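Local coordinates for protein gluconate kinase (Lactobacillus acidophilus, PDB 3LL3) that probably phosphorylates a carbohydrate substrate such as gluconate at the expense of ATP, as an FGGY-family carbohydrate kinase, and binds ATP and D-xylulose, at residues V419-K425 with Q456-F462; D253-V259 with P394-T400; I245-I250 with L448-G452; K17-Y21 with Q428-L432; G330-F336 with A371-G375. One frame throughout, in Å; residues are numbered along the deposited sequence.

Interaction 1: V419-K425 with Q456-F462; sequences VPIVTMK and QADKVYF
Five backbone hydrogen bonds join V419-K425 to Q456-F462. I421 and Y461 form a hydrogen-bonded antiparallel pair, with I421 N to Y461 O at 2.9 Å and Y461 N to I421 O at 2.7 Å. T423 N donates to K459 O at 2.8 Å, but T423 O receives D458 N at 2.7 Å, so D458 (phi/psi near -107/-71°) and K459 both face T423 in a beta bulge. The register slips by one between V422-V460 (CA-CA 4.5 Å) and M424-A457 (CA-CA 4.4 Å), both non-hydrogen-bonded pairs. Beyond it K425 N bonds to Q456 O at 2.9 Å. One water lies 2.9 Å from T423 OG1 and donates to D458 OD2 at 2.4 Å.

The axes of strands 421-424 and 457-461 come within 4.4 Å, antiparallel at 149°. They form the edge of the C-terminal-domain sheet of the actin-like ATPase fold, with 457-461 outermost. V422 (t) and V460 (t) share one face, and V422 CG1 meets A457 CB at 3.5 Å. I421 and Y461 (both m) share the other face, CB to CB 4.1 Å. This face is packed by helix 407-417, where Y461 OH bonds to D407 and R410. P420 CG touches F462 CD2 at 4.0 Å.

Interaction 2: D253-V259 with P394-T400; sequences DHCALNV and PVAINAT
L257 and I397 make the tightest apolar contact between D253-V259 and P394-T400, with L257 CB 3.4 Å from I397 CG2. C255 lies on the same sheet face. Its CB is 3.9 Å from I397 CD1, and its SG is 3.8 Å from P394 CG. The rotamers are L257 t,p; I397 m,m; and C255 m. Helix 365-388 packs on this face through L380, which touches L257, and I388, which touches P394.

The two strands run parallel, with axes 4.6 Å apart at 26°. The register pairs C255 with I397, A256 with N398, L257 with A399 and N258 with T400, at CA-CA distances of 4.8 to 5.0 Å. These are inner strands of the mixed C-terminal-domain sheet, which belongs to the actin-like ATPase fold. Strand 263-269 lies beyond 254-259, and strand 421-424 beyond 396-400.

The hydrogen-bond ladder starts with V395 N to D253 O at 2.7 Å. C255 N to A396 O is weak at 3.3 Å. Then come N398 N to C255 O at 2.9 Å, L257 N to N398 O at 3.0 Å, T400 N to L257 O at 3.0 Å and V259 N to T400 O at 3.0 Å. A256, N398, N258 and T400 point to the other face, which V247 partly covers. At the C-terminal end of the ladder the N258 side chain comes within about 5 Å of the bound ATP.

Interaction 3: I245-I250 with L448-G452; sequences IGVNAI and LSEIG
Residues I245-N248 form a type I beta turn, closed by N248 N to I245 O at 2.9 Å. The turn belongs to a Schellman motif that ends helix 239-245. N248 is its C-prime residue, with phi/psi of 64/25°. L448-G452 is a 3-10 segment, with I451 N to L448 O at 2.9 Å and G452 N to S449 O at 3.1 Å. The closest CA pair is N248-G452, at 5.6 Å. No direct hydrogen bond links the two segments.

Their contact is mainly apolar and joins the end of this helix to the connection between helix 429-441 and strand 457-461. I245 (p,t) places CD1 4.0 Å from L448 CD1 and CG1 4.1 Å from I451 CD1. I250 (p,t) sets CB 4.0 Å from L448 CD2, CG2 4.1 Å from I451 CG2 and CD1 3.5 Å from S449 CA. A433 of helix 429-441 touches both I245 and I451. At the polar edge a water donates to N248 OD1 at 2.5 Å and to S449 O at 2.8 Å.

Interaction 4: K17-Y21 with Q428-L432; sequences KGVLY and QSGTL
K17-Y21 is extended, part of strand 15-22 of the N-terminal domain. K17, V19 and Y21 all point toward Q428-L432, the start of helix 429-441 of the C-terminal domain. Q428 is the N-cap residue. V19 and T431 are the closest CA pair, at 6.7 Å.

K17 NZ has three partners. It donates to Q428 OE1 at 2.6 Å, forms a salt bridge with D10, and donates to a water at 2.8 Å. The same water accepts from T431 N at 3.1 Å, so it serves an amide in the first turn of the helix. L432 N is satisfied inside the helix by Q428 O at 3.3 Å. T431 (p) turns OG1 to the OH of Y21 (m, chi2 93°) at 2.9 Å; this is a hydrogen bond in which either hydroxyl may donate. V19 (t) fills the middle, with CG2 3.5 Å from T431 OG1.

The Q428 side chain lies about 4 Å from the bound ATP. Strand and helix belong to different domains, so the contact joins the two lobes of an actin-like kinase beside the nucleotide. The K17 charge is shared between D10, Q428 OE1 and water, so directional polar bonds join the domains here.

Interaction 5: G330-F336 with A371-G375; sequences GSRNLIF and AVIEG
F336 is the main bump of G330-F336. Its t rotamer (chi2 71°) lays the ring along helix 365-388, against A371, V372 and G375. V372 CG2 sits over one ring face, 4.0 Å from the centroid and 1° off the normal, a CH-pi contact. G375 CA lies at the ring edge, 3.3 Å from F336 O in a CA-H...O contact. A CB on G375 would clash with F336 O, so glycine permits this approach. A371 CB fits between L334 CD2, at 3.7 Å, and F336 CB, at 4.2 Å.

This is a turn leading into strand 335-337, laid over a long helix of the C-terminal domain of the actin-like ATPase fold. Helix 300-311 packs on F336 and V372, and L359 of the second subunit packs on F336.

G330 (phi/psi 102/-7°) to N333 have positive phi. E374 (m,t) reaches the turn: G330 N donates to its OE2 at 2.8 Å, and S331 OG to its OE1 at 3.0 Å. OE2 also forms a salt bridge with R370 and a hydrogen bond with Y471. One water bridges L334 O (2.7 Å) and E374 OE1 (2.8 Å). Another joins F336 N and A371 O, each at 2.9 Å.

Overall arrangement
Interactions 1 and 2 belong to one sheet, with centres 9 Å apart. Strands 396-400 and 421-424 are neighbours: V422 N lies 2.8 Å from I397 O, and V422 O 2.8 Å from A399 N. Interaction 3 packs beside this sheet. Its V247 CG2 is 3.5 Å from A256 CB of interaction 2, and V247 O is 3.5 Å from M424 CE of interaction 1. It meets interaction 4, where G246 O is 3.5 Å from S429 CB. Q428 of interaction 4 and N258 of interaction 2 approach the same ATP. Interaction 5 lies farthest out, about 36 Å between centres from interaction 4 and at the subunit interface, though the V372 side chain is about 10 Å from ATP.

Interaction 1: V419-K425 with Q456-F462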
# COMPACT_ATOMS: atom_id res chain seq x y z
N VAL A 419 -17.59 20.48 -6.53
CA VAL A 419 -18.42 21.62 -6.15
C VAL A 419 -17.44 22.77 -5.84
O VAL A 419 -16.26 22.52 -5.54
CB VAL A 419 -19.36 21.31 -4.94
CG1 VAL A 419 -20.08 19.98 -5.11
CG2 VAL A 419 -18.59 21.27 -3.67
N PRO A 420 -17.89 24.02 -5.95
CA PRO A 420 -16.94 25.10 -5.68
C PRO A 420 -16.46 25.08 -4.22
O PRO A 420 -17.25 24.79 -3.30
CB PRO A 420 -17.74 26.37 -5.97
CG PRO A 420 -18.85 25.91 -6.88
CD PRO A 420 -19.19 24.54 -6.41
N ILE A 421 -15.19 25.40 -4.02
CA ILE A 421 -14.60 25.51 -2.70
C ILE A 421 -14.49 27.00 -2.35
O ILE A 421 -13.89 27.78 -3.11
CB ILE A 421 -13.20 24.85 -2.66
CG1 ILE A 421 -13.29 23.34 -2.95
CG2 ILE A 421 -12.46 25.19 -1.36
CD1 ILE A 421 -13.85 22.53 -1.81
N VAL A 422 -15.10 27.39 -1.23
CA VAL A 422 -15.04 28.77 -0.76
C VAL A 422 -14.19 28.89 0.49
O VAL A 422 -14.53 28.32 1.52
CB VAL A 422 -16.44 29.32 -0.45
CG1 VAL A 422 -16.35 30.77 -0.01
CG2 VAL A 422 -17.35 29.15 -1.65
N THR A 423 -13.09 29.63 0.40
CA THR A 423 -12.24 29.83 1.56
C THR A 423 -12.72 31.06 2.30
O THR A 423 -13.40 31.91 1.73
CB THR A 423 -10.76 29.96 1.18
OG1 THR A 423 -10.63 30.93 0.13
CG2 THR A 423 -10.23 28.63 0.68
N MSE A 424 -12.40 31.14 3.59
CA MSE A 424 -12.98 32.17 4.45
C MSE A 424 -11.91 33.12 4.94
O MSE A 424 -10.75 32.74 5.10
CB MSE A 424 -13.67 31.53 5.67
CG MSE A 424 -14.55 30.34 5.30
SE MSE A 424 -16.04 30.84 4.12
CE MSE A 424 -16.86 32.20 5.31
N LYS A 425 -12.30 34.36 5.18
CA LYS A 425 -11.37 35.35 5.72
C LYS A 425 -10.94 34.97 7.13
O LYS A 425 -9.79 35.17 7.50
CB LYS A 425 -11.96 36.76 5.66
CG LYS A 425 -12.13 37.26 4.22
CD LYS A 425 -12.65 38.70 4.13
CE LYS A 425 -12.86 39.10 2.67
NZ LYS A 425 -13.70 40.33 2.51
N GLN A 456 -17.09 36.15 6.51
CA GLN A 456 -17.03 36.49 5.10
C GLN A 456 -16.11 35.58 4.28
O GLN A 456 -15.09 35.09 4.76
CB GLN A 456 -16.64 37.96 4.92
CG GLN A 456 -17.71 38.91 5.44
CD GLN A 456 -17.59 40.29 4.85
OE1 GLN A 456 -17.41 40.45 3.64
NE2 GLN A 456 -17.70 41.31 5.71
N ALA A 457 -16.51 35.37 3.03
CA ALA A 457 -15.80 34.54 2.08
C ALA A 457 -14.59 35.28 1.50
O ALA A 457 -14.63 36.49 1.30
CB ALA A 457 -16.74 34.14 0.97
N ASP A 458 -13.52 34.54 1.22
CA ASP A 458 -12.29 35.13 0.72
C ASP A 458 -12.09 34.82 -0.76
O ASP A 458 -12.19 35.71 -1.59
CB ASP A 458 -11.08 34.65 1.50
CG ASP A 458 -9.82 35.40 1.13
OD1 ASP A 458 -9.95 36.57 0.72
OD2 ASP A 458 -8.70 34.84 1.22
N LYS A 459 -11.78 33.56 -1.06
CA LYS A 459 -11.54 33.11 -2.44
C LYS A 459 -12.45 31.94 -2.81
O LYS A 459 -12.82 31.15 -1.94
CB LYS A 459 -10.08 32.69 -2.63
CG LYS A 459 -9.18 33.79 -3.18
CD LYS A 459 -8.30 34.41 -2.13
CE LYS A 459 -6.98 33.66 -2.03
NZ LYS A 459 -5.97 34.28 -2.92
N VAL A 460 -12.82 31.84 -4.09
CA VAL A 460 -13.60 30.70 -4.56
C VAL A 460 -12.79 29.90 -5.59
O VAL A 460 -12.09 30.47 -6.44
CB VAL A 460 -14.92 31.13 -5.22
CG1 VAL A 460 -15.76 29.91 -5.54
CG2 VAL A 460 -15.68 32.11 -4.34
N TYR A 461 -12.88 28.58 -5.51
CA TYR A 461 -12.20 27.69 -6.45
C TYR A 461 -13.23 26.83 -7.16
O TYR A 461 -13.89 26.02 -6.51
CB TYR A 461 -11.20 26.81 -5.70
CG TYR A 461 -10.13 27.61 -5.00
CD1 TYR A 461 -8.87 27.78 -5.56
CD2 TYR A 461 -10.38 28.22 -3.78
CE1 TYR A 461 -7.89 28.51 -4.93
CE2 TYR A 461 -9.41 28.96 -3.14
CZ TYR A 461 -8.16 29.10 -3.72
OH TYR A 461 -7.19 29.86 -3.09
N PHE A 462 -13.40 27.01 -8.47
CA PHE A 462 -14.34 26.18 -9.22
C PHE A 462 -13.68 24.91 -9.73
O PHE A 462 -12.50 24.92 -10.07
CB PHE A 462 -14.96 26.95 -10.39
CG PHE A 462 -15.68 28.19 -9.96
CD1 PHE A 462 -14.99 29.41 -9.88
CD2 PHE A 462 -17.02 28.16 -9.64
CE1 PHE A 462 -15.66 30.58 -9.46
CE2 PHE A 462 -17.69 29.33 -9.23
CZ PHE A 462 -16.99 30.54 -9.14
O HOH W 1 -8.47 32.41 1.36

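Interaction 2: D253-V259 with P394-T400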
# COMPACT_ATOMS: atom_id res chain seq x y z
N ASP A 253 -27.75 23.90 1.76
CA ASP A 253 -27.19 24.28 0.47
C ASP A 253 -25.67 24.36 0.57
O ASP A 253 -24.98 24.37 -0.45
CB ASP A 253 -27.74 25.63 -0.03
CG ASP A 253 -29.18 25.55 -0.52
OD1 ASP A 253 -29.63 24.48 -0.99
OD2 ASP A 253 -29.89 26.57 -0.45
N HIS A 254 -25.15 24.45 1.79
CA HIS A 254 -23.72 24.47 2.03
C HIS A 254 -23.25 23.31 2.92
O HIS A 254 -24.06 22.72 3.65
CB HIS A 254 -23.31 25.80 2.67
CG HIS A 254 -23.33 26.97 1.73
ND1 HIS A 254 -24.50 27.47 1.18
CD2 HIS A 254 -22.33 27.76 1.27
CE1 HIS A 254 -24.21 28.50 0.41
NE2 HIS A 254 -22.90 28.70 0.45
N CYS A 255 -21.97 22.97 2.84
CA CYS A 255 -21.31 22.09 3.81
C CYS A 255 -20.11 22.86 4.36
O CYS A 255 -19.58 23.75 3.70
CB CYS A 255 -20.79 20.82 3.13
SG CYS A 255 -22.05 19.59 2.65
N ALA A 256 -19.65 22.51 5.55
CA ALA A 256 -18.40 23.04 6.06
C ALA A 256 -17.34 21.93 6.12
O ALA A 256 -17.57 20.85 6.69
CB ALA A 256 -18.58 23.70 7.43
N LEU A 257 -16.21 22.19 5.48
CA LEU A 257 -15.07 21.27 5.46
C LEU A 257 -13.91 21.95 6.18
O LEU A 257 -13.39 22.99 5.73
CB LEU A 257 -14.65 20.97 4.02
CG LEU A 257 -13.33 20.20 3.89
CD1 LEU A 257 -13.54 18.77 4.42
CD2 LEU A 257 -12.84 20.19 2.47
N ASN A 258 -13.48 21.38 7.29
CA ASN A 258 -12.30 21.91 7.94
C ASN A 258 -11.26 20.83 7.98
O ASN A 258 -11.56 19.67 8.30
CB ASN A 258 -12.61 22.37 9.35
CG ASN A 258 -11.37 22.89 10.06
OD1 ASN A 258 -10.92 24.00 9.80
ND2 ASN A 258 -10.83 22.08 10.96
N VAL A 259 -10.03 21.17 7.64
CA VAL A 259 -8.96 20.18 7.67
C VAL A 259 -7.69 20.78 8.22
O VAL A 259 -7.00 21.56 7.56
CB VAL A 259 -8.68 19.57 6.30
CG1 VAL A 259 -7.76 18.38 6.46
CG2 VAL A 259 -9.96 19.16 5.60
N PRO A 394 -24.52 20.07 -2.32
CA PRO A 394 -24.43 21.45 -1.83
C PRO A 394 -23.88 22.31 -2.96
O PRO A 394 -23.21 21.77 -3.85
CB PRO A 394 -23.40 21.35 -0.70
CG PRO A 394 -22.60 20.09 -1.05
CD PRO A 394 -23.66 19.16 -1.55
N VAL A 395 -24.15 23.60 -2.95
CA VAL A 395 -23.67 24.48 -4.02
C VAL A 395 -22.28 25.05 -3.72
O VAL A 395 -21.69 25.74 -4.53
CB VAL A 395 -24.66 25.65 -4.26
CG1 VAL A 395 -26.05 25.11 -4.51
CG2 VAL A 395 -24.67 26.59 -3.05
N ALA A 396 -21.78 24.79 -2.52
CA ALA A 396 -20.45 25.25 -2.15
C ALA A 396 -20.01 24.51 -0.90
O ALA A 396 -20.84 24.05 -0.12
CB ALA A 396 -20.43 26.75 -1.91
N ILE A 397 -18.70 24.38 -0.76
CA ILE A 397 -18.07 23.86 0.44
C ILE A 397 -17.31 25.02 1.03
O ILE A 397 -16.40 25.57 0.38
CB ILE A 397 -17.02 22.77 0.12
CG1 ILE A 397 -17.61 21.66 -0.76
CG2 ILE A 397 -16.45 22.22 1.42
CD1 ILE A 397 -18.77 20.94 -0.16
N ASN A 398 -17.70 25.44 2.23
CA ASN A 398 -16.98 26.48 2.95
C ASN A 398 -15.83 25.87 3.73
O ASN A 398 -16.05 25.12 4.68
CB ASN A 398 -17.92 27.25 3.87
CG ASN A 398 -19.10 27.85 3.11
OD1 ASN A 398 -19.98 28.48 3.69
ND2 ASN A 398 -19.11 27.65 1.82
N ALA A 399 -14.61 26.22 3.34
CA ALA A 399 -13.41 25.48 3.73
C ALA A 399 -12.42 26.27 4.56
O ALA A 399 -12.12 27.43 4.27
CB ALA A 399 -12.72 24.94 2.48
N THR A 400 -11.86 25.60 5.55
CA THR A 400 -10.87 26.20 6.43
C THR A 400 -9.87 25.12 6.83
O THR A 400 -10.09 23.95 6.57
CB THR A 400 -11.54 26.72 7.73
OG1 THR A 400 -12.29 25.66 8.34
CG2 THR A 400 -12.49 27.89 7.44

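Interaction 3: I245-I250 with L448-G452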
# COMPACT_ATOMS: atom_id res chain seq x y z
N ILE A 245 -21.66 27.14 11.57
CA ILE A 245 -22.27 28.44 11.32
C ILE A 245 -21.21 29.55 11.24
O ILE A 245 -21.43 30.55 10.58
CB ILE A 245 -23.38 28.82 12.34
CG1 ILE A 245 -22.79 29.13 13.71
CG2 ILE A 245 -24.43 27.71 12.43
CD1 ILE A 245 -23.81 29.79 14.68
N GLY A 246 -20.07 29.35 11.90
CA GLY A 246 -18.97 30.31 11.85
C GLY A 246 -18.29 30.48 10.49
O GLY A 246 -17.48 31.41 10.29
N VAL A 247 -18.60 29.57 9.56
CA VAL A 247 -18.13 29.68 8.17
C VAL A 247 -19.32 29.94 7.25
O VAL A 247 -19.25 29.74 6.03
CB VAL A 247 -17.31 28.45 7.70
CG1 VAL A 247 -16.04 28.30 8.55
CG2 VAL A 247 -18.15 27.15 7.69
N ASN A 248 -20.41 30.40 7.85
CA ASN A 248 -21.63 30.76 7.13
C ASN A 248 -22.30 29.59 6.43
O ASN A 248 -22.99 29.77 5.43
CB ASN A 248 -21.36 31.86 6.11
CG ASN A 248 -22.61 32.65 5.78
OD1 ASN A 248 -23.53 32.71 6.59
ND2 ASN A 248 -22.64 33.26 4.60
N ALA A 249 -22.08 28.38 6.93
CA ALA A 249 -22.78 27.22 6.36
C ALA A 249 -23.99 26.92 7.22
O ALA A 249 -23.99 25.98 8.00
CB ALA A 249 -21.85 26.01 6.26
N ILE A 250 -25.03 27.73 7.08
CA ILE A 250 -26.15 27.72 8.04
C ILE A 250 -27.28 26.82 7.58
O ILE A 250 -28.20 26.52 8.35
CB ILE A 250 -26.69 29.14 8.29
CG1 ILE A 250 -27.30 29.67 7.00
CG2 ILE A 250 -25.58 30.05 8.77
CD1 ILE A 250 -27.86 31.05 7.12
N LEU A 448 -30.18 34.03 12.22
CA LEU A 448 -28.91 33.34 12.08
C LEU A 448 -28.15 33.76 10.83
O LEU A 448 -26.93 33.91 10.87
CB LEU A 448 -29.16 31.84 12.05
CG LEU A 448 -27.92 30.97 12.21
CD1 LEU A 448 -27.37 31.15 13.60
CD2 LEU A 448 -28.31 29.51 11.95
N SER A 449 -28.87 33.97 9.73
CA SER A 449 -28.27 34.31 8.44
C SER A 449 -27.43 35.58 8.53
O SER A 449 -26.56 35.83 7.70
CB SER A 449 -29.34 34.48 7.36
OG SER A 449 -30.28 35.48 7.70
N GLU A 450 -27.69 36.38 9.55
CA GLU A 450 -26.95 37.63 9.68
C GLU A 450 -25.48 37.40 10.00
O GLU A 450 -24.67 38.30 9.87
CB GLU A 450 -27.63 38.56 10.71
CG GLU A 450 -29.04 38.99 10.31
CD GLU A 450 -29.81 39.63 11.46
OE1 GLU A 450 -29.15 40.18 12.37
OE2 GLU A 450 -31.06 39.60 11.44
N ILE A 451 -25.12 36.18 10.41
CA ILE A 451 -23.73 35.86 10.71
C ILE A 451 -22.85 36.04 9.48
O ILE A 451 -21.64 36.23 9.58
CB ILE A 451 -23.56 34.43 11.26
CG1 ILE A 451 -22.24 34.30 12.01
CG2 ILE A 451 -23.67 33.39 10.13
CD1 ILE A 451 -22.13 33.03 12.83
N GLY A 452 -23.48 35.99 8.31
CA GLY A 452 -22.78 36.22 7.05
C GLY A 452 -22.00 37.51 7.00
O GLY A 452 -21.01 37.63 6.28
O HOH W 2 -25.78 33.73 6.05

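Interaction 4: K17-Y21 with Q428-L432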
# COMPACT_ATOMS: atom_id res chain seq x y z
N LYS A 17 -8.60 29.28 23.65
CA LYS A 17 -8.27 30.56 23.02
C LYS A 17 -9.39 31.55 23.29
O LYS A 17 -10.56 31.21 23.19
CB LYS A 17 -8.14 30.41 21.51
CG LYS A 17 -7.54 29.12 21.04
CD LYS A 17 -7.82 28.91 19.55
CE LYS A 17 -9.29 29.22 19.22
NZ LYS A 17 -9.83 28.38 18.11
N GLY A 18 -9.03 32.78 23.62
CA GLY A 18 -10.02 33.83 23.74
C GLY A 18 -9.77 34.90 22.69
O GLY A 18 -8.62 35.22 22.38
N VAL A 19 -10.85 35.42 22.13
CA VAL A 19 -10.75 36.52 21.18
C VAL A 19 -11.63 37.66 21.68
O VAL A 19 -12.79 37.46 22.06
CB VAL A 19 -11.15 36.10 19.75
CG1 VAL A 19 -11.02 37.29 18.79
CG2 VAL A 19 -10.30 34.92 19.29
N LEU A 20 -11.06 38.85 21.73
CA LEU A 20 -11.79 40.06 22.11
C LEU A 20 -12.29 40.74 20.84
O LEU A 20 -11.51 41.01 19.93
CB LEU A 20 -10.86 41.00 22.89
CG LEU A 20 -11.40 42.35 23.38
CD1 LEU A 20 -12.54 42.15 24.35
CD2 LEU A 20 -10.28 43.17 24.02
N TYR A 21 -13.60 40.98 20.76
CA TYR A 21 -14.19 41.61 19.60
C TYR A 21 -14.79 42.94 20.01
O TYR A 21 -15.37 43.06 21.09
CB TYR A 21 -15.31 40.74 19.00
CG TYR A 21 -14.89 39.38 18.49
CD1 TYR A 21 -14.97 38.26 19.32
CD2 TYR A 21 -14.44 39.20 17.19
CE1 TYR A 21 -14.59 37.02 18.87
CE2 TYR A 21 -14.06 37.96 16.72
CZ TYR A 21 -14.14 36.86 17.57
OH TYR A 21 -13.76 35.61 17.13
N GLN A 428 -10.83 31.28 12.53
CA GLN A 428 -11.33 31.07 13.89
C GLN A 428 -12.85 31.15 13.93
O GLN A 428 -13.42 31.98 14.63
CB GLN A 428 -10.71 32.10 14.84
CG GLN A 428 -9.19 31.99 14.90
CD GLN A 428 -8.74 30.57 15.21
OE1 GLN A 428 -9.30 29.91 16.09
NE2 GLN A 428 -7.73 30.08 14.47
N SER A 429 -13.48 30.28 13.16
CA SER A 429 -14.92 30.29 13.00
C SER A 429 -15.68 30.09 14.31
O SER A 429 -16.77 30.63 14.47
CB SER A 429 -15.33 29.21 12.02
OG SER A 429 -14.88 27.96 12.50
N GLY A 430 -15.10 29.33 15.23
CA GLY A 430 -15.76 28.98 16.48
C GLY A 430 -15.96 30.14 17.45
O GLY A 430 -17.08 30.36 17.94
N THR A 431 -14.90 30.88 17.76
CA THR A 431 -15.07 32.09 18.57
C THR A 431 -15.89 33.15 17.85
O THR A 431 -16.63 33.89 18.49
CB THR A 431 -13.73 32.69 19.05
OG1 THR A 431 -12.89 32.92 17.94
CG2 THR A 431 -13.03 31.75 20.02
N LEU A 432 -15.77 33.23 16.52
CA LEU A 432 -16.56 34.17 15.74
C LEU A 432 -18.05 33.90 15.95
O LEU A 432 -18.83 34.81 16.21
CB LEU A 432 -16.22 34.05 14.26
CG LEU A 432 -16.93 34.98 13.28
CD1 LEU A 432 -16.12 35.15 11.99
CD2 LEU A 432 -18.32 34.48 12.96
O HOH W 3 -12.37 29.23 17.30

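Interaction 5: G330-F336 with A371-G375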
# COMPACT_ATOMS: atom_id res chain seq x y z
N GLY A 330 -4.35 12.12 -10.36
CA GLY A 330 -4.75 10.73 -10.28
C GLY A 330 -3.56 9.85 -9.95
O GLY A 330 -3.73 8.65 -9.71
N SER A 331 -2.37 10.43 -9.94
CA SER A 331 -1.13 9.74 -9.59
C SER A 331 -0.92 8.42 -10.35
O SER A 331 -0.40 7.44 -9.79
CB SER A 331 -1.07 9.48 -8.07
OG SER A 331 -1.24 10.68 -7.31
N ARG A 332 -1.32 8.39 -11.61
CA ARG A 332 -1.25 7.18 -12.42
C ARG A 332 -1.96 6.02 -11.75
O ARG A 332 -1.50 4.87 -11.79
CB ARG A 332 0.21 6.82 -12.72
CG ARG A 332 1.01 7.96 -13.32
CD ARG A 332 2.38 7.48 -13.78
NE ARG A 332 3.25 8.60 -14.07
CZ ARG A 332 3.34 9.17 -15.27
NH1 ARG A 332 2.62 8.69 -16.28
NH2 ARG A 332 4.15 10.20 -15.46
N ASN A 333 -3.10 6.32 -11.13
CA ASN A 333 -3.94 5.30 -10.55
C ASN A 333 -3.39 4.70 -9.27
O ASN A 333 -3.82 3.63 -8.85
CB ASN A 333 -4.22 4.19 -11.56
CG ASN A 333 -5.35 4.54 -12.51
OD1 ASN A 333 -6.05 5.55 -12.33
ND2 ASN A 333 -5.53 3.71 -13.53
N LEU A 334 -2.43 5.36 -8.64
CA LEU A 334 -1.97 4.88 -7.35
C LEU A 334 -3.00 5.27 -6.27
O LEU A 334 -3.39 6.43 -6.18
CB LEU A 334 -0.59 5.44 -7.04
CG LEU A 334 -0.02 5.05 -5.67
CD1 LEU A 334 0.11 3.53 -5.55
CD2 LEU A 334 1.31 5.74 -5.44
N ILE A 335 -3.44 4.30 -5.48
CA ILE A 335 -4.37 4.56 -4.38
C ILE A 335 -3.66 4.60 -3.02
O ILE A 335 -2.86 3.71 -2.70
CB ILE A 335 -5.48 3.50 -4.31
CG1 ILE A 335 -6.39 3.60 -5.54
CG2 ILE A 335 -6.29 3.65 -3.00
CD1 ILE A 335 -6.93 5.00 -5.78
N PHE A 336 -3.95 5.64 -2.24
CA PHE A 336 -3.48 5.74 -0.87
C PHE A 336 -4.68 5.77 0.06
O PHE A 336 -5.44 6.75 0.07
CB PHE A 336 -2.64 6.99 -0.65
CG PHE A 336 -2.12 7.15 0.76
CD1 PHE A 336 -1.12 6.32 1.25
CD2 PHE A 336 -2.63 8.13 1.60
CE1 PHE A 336 -0.63 6.47 2.55
CE2 PHE A 336 -2.16 8.28 2.89
CZ PHE A 336 -1.17 7.46 3.37
N ALA A 371 -0.38 10.87 -4.33
CA ALA A 371 -1.37 9.89 -3.92
C ALA A 371 -1.76 10.11 -2.47
O ALA A 371 -2.92 9.90 -2.11
CB ALA A 371 -0.85 8.44 -4.11
N VAL A 372 -0.81 10.52 -1.63
CA VAL A 372 -1.11 10.78 -0.23
C VAL A 372 -2.12 11.92 -0.13
O VAL A 372 -3.15 11.81 0.54
CB VAL A 372 0.16 11.15 0.58
CG1 VAL A 372 -0.24 11.73 1.95
CG2 VAL A 372 1.09 9.93 0.74
N ILE A 373 -1.84 13.02 -0.84
CA ILE A 373 -2.72 14.18 -0.80
C ILE A 373 -4.09 13.84 -1.36
O ILE A 373 -5.11 14.21 -0.78
CB ILE A 373 -2.13 15.38 -1.57
CG1 ILE A 373 -0.88 15.90 -0.85
CG2 ILE A 373 -3.15 16.52 -1.64
CD1 ILE A 373 0.05 16.73 -1.73
N GLU A 374 -4.11 13.14 -2.49
CA GLU A 374 -5.36 12.71 -3.07
C GLU A 374 -6.16 11.75 -2.18
O GLU A 374 -7.39 11.85 -2.12
CB GLU A 374 -5.14 12.09 -4.45
CG GLU A 374 -4.75 13.12 -5.52
CD GLU A 374 -4.30 12.50 -6.83
OE1 GLU A 374 -4.13 11.25 -6.89
OE2 GLU A 374 -4.09 13.27 -7.80
N GLY A 375 -5.45 10.83 -1.51
CA GLY A 375 -6.09 9.89 -0.62
C GLY A 375 -6.72 10.59 0.58
O GLY A 375 -7.85 10.27 0.99
O HOH W 4 -4.79 8.68 -5.90
O HOH W 5 -4.89 8.21 -3.30